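Local atomic coordinates of aldo-keto reductase AKR2E4 (Bombyx mori, PDB entry 3WCZ), a protein that reduces 3-dehydroecdysone with NADPH as the cosubstrate and may thereby take part in the regulation of molting in the silkworm. Residues I134-T139 with Y303-N308; D227-A232 with N286-N291. All blocks are in the same frame, centred on the assembly; numbering follows the deposited sequence.

Contact 1 (I134-T139 with Y303-N308). With EDO (1,2-ethanediol), chain F.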
loop_
_atom_site.group_PDB
_atom_site.type_symbol
_atom_site.label_atom_id
_atom_site.label_comp_id
_atom_site.label_asym_id
_atom_site.label_seq_id
_atom_site.Cartn_x
_atom_site.Cartn_y
_atom_site.Cartn_z
ATOM N N ILE A 134 18.152 -15.874 -0.339
ATOM C CA ILE A 134 18.807 -14.582 -0.516
ATOM C C ILE A 134 18.450 -13.635 0.635
ATOM O O ILE A 134 17.283 -13.442 0.959
ATOM C CB ILE A 134 18.395 -13.943 -1.866
ATOM C CG1 ILE A 134 18.731 -14.885 -3.029
ATOM C CG2 ILE A 134 19.092 -12.586 -2.061
ATOM C CD1 ILE A 134 18.203 -14.423 -4.370
ATOM N N ASP A 135 19.454 -13.065 1.270
ATOM C CA ASP A 135 19.251 -12.085 2.329
ATOM C C ASP A 135 18.628 -10.827 1.732
ATOM O O ASP A 135 19.068 -10.313 0.709
ATOM C CB ASP A 135 20.616 -11.770 2.928
ATOM C CG ASP A 135 20.563 -11.014 4.229
ATOM O OD1 ASP A 135 19.515 -10.435 4.608
ATOM O OD2 ASP A 135 21.617 -10.988 4.909
ATOM N N TYR A 136 17.573 -10.334 2.385
ATOM C CA TYR A 136 16.927 -9.099 1.929
ATOM C C TYR A 136 17.888 -7.915 2.040
ATOM O O TYR A 136 17.673 -6.892 1.408
ATOM C CB TYR A 136 15.601 -8.826 2.691
ATOM C CG TYR A 136 15.770 -8.798 4.184
ATOM C CD1 TYR A 136 16.325 -7.692 4.813
ATOM C CD2 TYR A 136 15.404 -9.872 4.974
ATOM C CE1 TYR A 136 16.526 -7.672 6.165
ATOM C CE2 TYR A 136 15.618 -9.873 6.337
ATOM C CZ TYR A 136 16.172 -8.763 6.938
ATOM O OH TYR A 136 16.401 -8.772 8.282
ATOM N N LEU A 137 18.977 -8.054 2.803
ATOM C CA LEU A 137 19.989 -6.989 2.805
ATOM C C LEU A 137 20.653 -6.863 1.443
ATOM O O LEU A 137 21.038 -5.769 1.021
ATOM C CB LEU A 137 21.061 -7.210 3.871
ATOM C CG LEU A 137 20.639 -7.158 5.319
ATOM C CD1 LEU A 137 21.871 -7.408 6.147
ATOM C CD2 LEU A 137 20.009 -5.819 5.670
ATOM N N GLU A 138 20.825 -7.979 0.757
ATOM C CA GLU A 138 21.352 -7.941 -0.592
ATOM C C GLU A 138 20.375 -7.263 -1.555
ATOM O O GLU A 138 20.747 -6.436 -2.387
ATOM C CB GLU A 138 21.690 -9.339 -1.082
ATOM C CG GLU A 138 22.097 -9.295 -2.511
ATOM C CD GLU A 138 22.582 -10.610 -3.062
ATOM O OE1 GLU A 138 23.270 -11.332 -2.299
ATOM O OE2 GLU A 138 22.309 -10.902 -4.252
ATOM N N THR A 139 19.102 -7.620 -1.429
ATOM C CA THR A 139 18.081 -7.035 -2.271
ATOM C C THR A 139 18.083 -5.516 -2.056
ATOM O O THR A 139 17.940 -4.726 -2.991
ATOM C CB THR A 139 16.718 -7.631 -1.886
ATOM O OG1 THR A 139 16.830 -9.059 -1.814
ATOM C CG2 THR A 139 15.629 -7.245 -2.872
ATOM N N TYR A 303 9.618 -20.737 4.950
ATOM C CA TYR A 303 10.611 -20.093 4.090
ATOM C C TYR A 303 11.516 -19.166 4.883
ATOM O O TYR A 303 11.060 -18.486 5.824
ATOM C CB TYR A 303 9.937 -19.254 3.000
ATOM C CG TYR A 303 9.294 -20.033 1.857
ATOM C CD1 TYR A 303 8.714 -21.282 2.053
ATOM C CD2 TYR A 303 9.255 -19.491 0.583
ATOM C CE1 TYR A 303 8.133 -21.986 0.996
ATOM C CE2 TYR A 303 8.670 -20.172 -0.474
ATOM C CZ TYR A 303 8.105 -21.417 -0.258
ATOM O OH TYR A 303 7.521 -22.084 -1.336
ATOM N N PRO A 304 12.793 -19.089 4.481
ATOM C CA PRO A 304 13.674 -18.088 5.076
ATOM C C PRO A 304 13.032 -16.710 5.022
ATOM O O PRO A 304 12.473 -16.337 3.985
ATOM C CB PRO A 304 14.922 -18.146 4.198
ATOM C CG PRO A 304 14.976 -19.596 3.769
ATOM C CD PRO A 304 13.523 -19.966 3.538
ATOM N N ASN A 305 13.110 -16.002 6.144
ATOM C CA ASN A 305 12.641 -14.611 6.257
ATOM C C ASN A 305 11.109 -14.459 6.194
ATOM O O ASN A 305 10.584 -13.348 5.996
ATOM C CB ASN A 305 13.350 -13.726 5.214
ATOM C CG ASN A 305 14.887 -13.770 5.332
ATOM O OD1 ASN A 305 15.590 -14.077 4.351
ATOM N ND2 ASN A 305 15.392 -13.518 6.515
ATOM N N TYR A 306 10.353 -15.528 6.424
ATOM C CA TYR A 306 8.901 -15.398 6.581
ATOM C C TYR A 306 8.619 -14.386 7.681
ATOM O O TYR A 306 9.167 -14.498 8.776
ATOM C CB TYR A 306 8.290 -16.750 6.918
ATOM C CG TYR A 306 6.800 -16.746 7.094
ATOM C CD1 TYR A 306 5.961 -16.709 5.997
ATOM C CD2 TYR A 306 6.225 -16.801 8.362
ATOM C CE1 TYR A 306 4.603 -16.748 6.140
ATOM C CE2 TYR A 306 4.850 -16.837 8.516
ATOM C CZ TYR A 306 4.043 -16.802 7.401
ATOM O OH TYR A 306 2.666 -16.836 7.544
ATOM N N PRO A 307 7.747 -13.396 7.405
ATOM C CA PRO A 307 7.640 -12.260 8.336
ATOM C C PRO A 307 6.487 -12.380 9.324
ATOM O O PRO A 307 6.457 -11.569 10.257
ATOM C CB PRO A 307 7.390 -11.072 7.395
ATOM C CG PRO A 307 6.597 -11.690 6.250
ATOM C CD PRO A 307 7.216 -13.083 6.070
ATOM N N ASN A 308 5.563 -13.324 9.130
ATOM C CA ASN A 308 4.328 -13.330 9.888
ATOM C C ASN A 308 4.345 -14.438 10.923
ATOM O O ASN A 308 3.261 -14.796 11.433
ATOM C CB ASN A 308 3.119 -13.474 8.954
ATOM C CG ASN A 308 2.967 -12.304 7.991
ATOM O OD1 ASN A 308 3.634 -11.281 8.097
ATOM N ND2 ASN A 308 2.042 -12.442 7.064
ATOM O OXT ASN A 308 5.404 -14.986 11.239
HETATM C C1 EDO F . 4.310 -7.425 9.392
HETATM O O1 EDO F . 3.015 -7.804 9.887
HETATM C C2 EDO F . 4.760 -8.401 8.348
HETATM O O2 EDO F . 3.758 -8.570 7.334
#

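Contact 2 (D227-A232 with N286-N291). With EDO (1,2-ethanediol), chain E.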
loop_
_atom_site.group_PDB
_atom_site.type_symbol
_atom_site.label_atom_id
_atom_site.label_comp_id
_atom_site.label_asym_id
_atom_site.label_seq_id
_atom_site.Cartn_x
_atom_site.Cartn_y
_atom_site.Cartn_z
ATOM N N ASP A 227 -22.094 -2.754 12.067
ATOM C CA ASP A 227 -21.665 -2.769 13.458
ATOM C C ASP A 227 -22.048 -1.451 14.131
ATOM O O ASP A 227 -21.808 -0.389 13.592
ATOM C CB ASP A 227 -20.154 -2.953 13.543
ATOM C CG ASP A 227 -19.641 -2.851 14.961
ATOM O OD1 ASP A 227 -19.319 -1.716 15.396
ATOM O OD2 ASP A 227 -19.595 -3.894 15.638
ATOM N N PRO A 228 -22.640 -1.508 15.340
ATOM C CA PRO A 228 -23.113 -0.272 15.976
ATOM C C PRO A 228 -22.031 0.759 16.278
ATOM O O PRO A 228 -22.292 1.948 16.242
ATOM C CB PRO A 228 -23.738 -0.765 17.293
ATOM C CG PRO A 228 -24.144 -2.174 17.010
ATOM C CD PRO A 228 -23.138 -2.716 16.024
ATOM N N THR A 229 -20.812 0.312 16.576
ATOM C CA THR A 229 -19.738 1.270 16.834
ATOM C C THR A 229 -19.419 2.040 15.543
ATOM O O THR A 229 -19.340 3.270 15.520
ATOM C CB THR A 229 -18.480 0.561 17.381
ATOM O OG1 THR A 229 -18.784 0.002 18.662
ATOM C CG2 THR A 229 -17.320 1.541 17.512
ATOM N N LEU A 230 -19.266 1.315 14.450
ATOM C CA LEU A 230 -18.959 1.937 13.168
ATOM C C LEU A 230 -20.099 2.809 12.662
ATOM O O LEU A 230 -19.866 3.880 12.147
ATOM C CB LEU A 230 -18.599 0.871 12.123
ATOM C CG LEU A 230 -17.347 0.045 12.448
ATOM C CD1 LEU A 230 -17.099 -0.954 11.307
ATOM C CD2 LEU A 230 -16.111 0.890 12.682
ATOM N N THR A 231 -21.340 2.359 12.797
ATOM C CA THR A 231 -22.428 3.143 12.228
ATOM C C THR A 231 -22.696 4.388 13.074
ATOM O O THR A 231 -23.085 5.397 12.533
ATOM C CB THR A 231 -23.696 2.334 12.040
ATOM O OG1 THR A 231 -24.106 1.865 13.315
ATOM C CG2 THR A 231 -23.440 1.136 11.141
ATOM N N ALA A 232 -22.417 4.330 14.374
ATOM C CA ALA A 232 -22.562 5.510 15.211
ATOM C C ALA A 232 -21.535 6.565 14.817
ATOM O O ALA A 232 -21.833 7.763 14.792
ATOM C CB ALA A 232 -22.419 5.147 16.677
ATOM N N ASN A 286 -9.406 0.254 17.777
ATOM C CA ASN A 286 -8.272 -0.619 18.094
ATOM C C ASN A 286 -8.737 -1.847 18.855
ATOM O O ASN A 286 -8.109 -2.899 18.740
ATOM C CB ASN A 286 -7.232 0.112 18.949
ATOM C CG ASN A 286 -6.351 1.058 18.151
ATOM O OD1 ASN A 286 -6.209 0.936 16.940
ATOM N ND2 ASN A 286 -5.732 1.993 18.853
ATOM N N GLN A 287 -9.839 -1.747 19.588
ATOM C CA GLN A 287 -10.312 -2.861 20.376
ATOM C C GLN A 287 -10.892 -4.008 19.558
ATOM O O GLN A 287 -11.136 -5.081 20.110
ATOM C CB GLN A 287 -11.309 -2.372 21.435
ATOM C CG GLN A 287 -10.666 -1.528 22.529
ATOM C CD GLN A 287 -9.522 -2.250 23.215
ATOM O OE1 GLN A 287 -9.723 -3.269 23.877
ATOM N NE2 GLN A 287 -8.309 -1.739 23.042
ATOM N N PHE A 288 -11.151 -3.791 18.265
ATOM C CA PHE A 288 -11.547 -4.875 17.381
ATOM C C PHE A 288 -10.366 -5.821 17.026
ATOM O O PHE A 288 -10.570 -6.870 16.416
ATOM C CB PHE A 288 -12.118 -4.313 16.084
ATOM C CG PHE A 288 -13.487 -3.719 16.216
ATOM C CD1 PHE A 288 -14.564 -4.502 16.607
ATOM C CD2 PHE A 288 -13.696 -2.372 15.908
ATOM C CE1 PHE A 288 -15.850 -3.945 16.700
ATOM C CE2 PHE A 288 -14.980 -1.807 16.001
ATOM C CZ PHE A 288 -16.048 -2.596 16.396
ATOM N N ASN A 289 -9.137 -5.454 17.391
ATOM C CA ASN A 289 -7.998 -6.239 16.928
ATOM C C ASN A 289 -8.103 -7.707 17.306
ATOM O O ASN A 289 -8.355 -8.040 18.473
ATOM C CB ASN A 289 -6.704 -5.690 17.512
ATOM C CG ASN A 289 -5.500 -6.399 16.951
ATOM O OD1 ASN A 289 -5.437 -6.661 15.759
ATOM N ND2 ASN A 289 -4.565 -6.764 17.820
ATOM N N LYS A 290 -7.791 -8.569 16.337
ATOM C CA LYS A 290 -7.705 -10.011 16.535
ATOM C C LYS A 290 -6.381 -10.550 16.002
ATOM O O LYS A 290 -6.170 -11.762 16.002
ATOM C CB LYS A 290 -8.835 -10.701 15.764
ATOM C CG LYS A 290 -10.216 -10.394 16.254
ATOM C CD LYS A 290 -10.429 -11.021 17.583
ATOM C CE LYS A 290 -11.909 -10.960 17.981
ATOM N NZ LYS A 290 -12.133 -11.621 19.296
ATOM N N ASN A 291 -5.511 -9.674 15.505
ATOM C CA ASN A 291 -4.306 -10.108 14.771
ATOM C C ASN A 291 -4.682 -11.146 13.727
ATOM O O ASN A 291 -3.978 -12.152 13.521
ATOM C CB ASN A 291 -3.244 -10.652 15.718
ATOM C CG ASN A 291 -2.918 -9.667 16.828
ATOM O OD1 ASN A 291 -2.552 -8.517 16.590
ATOM N ND2 ASN A 291 -3.084 -10.106 18.063
HETATM C C1 EDO E . -1.198 -7.311 19.912
HETATM O O1 EDO E . -2.504 -7.862 20.223
HETATM C C2 EDO E . -0.997 -5.922 20.509
HETATM O O2 EDO E . -1.935 -4.983 19.944
#

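Contact 1 (I134-T139 with Y303-N308)
The amide of Asn305 meets the ring of Tyr136 at its edge, near the ring plane, the two planes standing 73° apart. ND2 of Asn305 lies 3.7 Å from CE2 of Tyr136, and Asn305 CG is 3.9 Å from CD2 of the same ring. One face of that ring carries Asp135 OD1, 4.0 Å above its centre. CG of Tyr136 sits between the backbone N and the carbonyl carbon (chi1 55°), a position that swings the ring back over Asp135 and brings its CD2-CE2 edge to the amide. Asp135 is the N-cap of helix 136-148, one of the outer helices of the TIM barrel: its OD1 accepts from Leu137 N at 3.0 Å, almost straight but from above the carboxylate plane. The other oxygen, OD2, forms a salt bridge with Arg167 of helix 162-170, and Phe160 packs edge-to-face with Tyr136. Asn305 occupies the third position of a type II turn from Tyr303 to Tyr306, closed by Tyr306 N to Tyr303 O at 3.1 Å, with a positive phi of 70° that the turn requires. In the C-terminal tail beyond it, Asn308 OD1 accepts a hydrogen bond from O2 of a 1,2-ethanediol, 2.8 Å away.

Contact 2 (D227-A232 with N286-N291)
Thr229 and Phe288 mark the nearest approach of the two backbones, their CA atoms 10.3 Å apart, and side chains span the gap. Asp227 precedes helix 228-237 as its N-cap, while Phe288 stands third in the type I turn Asn286-Asn289 that begins at the last residue of helix 279-286. With CG beside the backbone N and anti to the carbonyl carbon (chi1 -73°), Phe288 sends its ring toward the helix start. Its CZ comes 3.5 Å from Asp227 OD1, which lies near the ring plane at the edge, the carboxylate and ring planes 80° apart. CB of Thr229 reaches the same edge, 4.1 Å from Phe288 CZ, and Leu230 CD2 approaches Phe288 CE2 obliquely. Pro185 and Pro223 also touch the ring, so this outer part of the barrel packs loops against a helix start. Beyond the turn, Asn289 OD1 accepts from Asn291 N at 3.0 Å in an Asx turn and also from the backbone N of Thr188, while Asn289 ND2 returns a bond to Asn291 OD1 at 2.9 Å. A leucine in place of Asn289 would probably leave Asn291 N and OD1, and Thr188 N, without these partners and let the loop shift. Asp227 OD1 also takes Leu230 N on its anti lone pair, at 3.2 Å; a carboxylate oxygen facing the positive rim of a phenyl ring is likely to gain a weak electrostatic attraction besides its capping role.

Along the chain from the N terminus, the first contact segment is 134-139, at the start of helix 136-148; its partner, 303-308, is the C-terminal end of the chain, so contact 1 closes a loop containing the later strands of the barrel. Contact 2 opens and closes within that span, joining the start of helix 228-237 to the turn at the end of helix 279-286. The two therefore nest and do not cross. The centres of contact 1 and contact 2 lie about 33 Å apart, and the two do not touch. Contact 1 ties the C-terminal tail to the outer helix between the fourth and fifth barrel strands, whereas contact 2 links two parts of the later half.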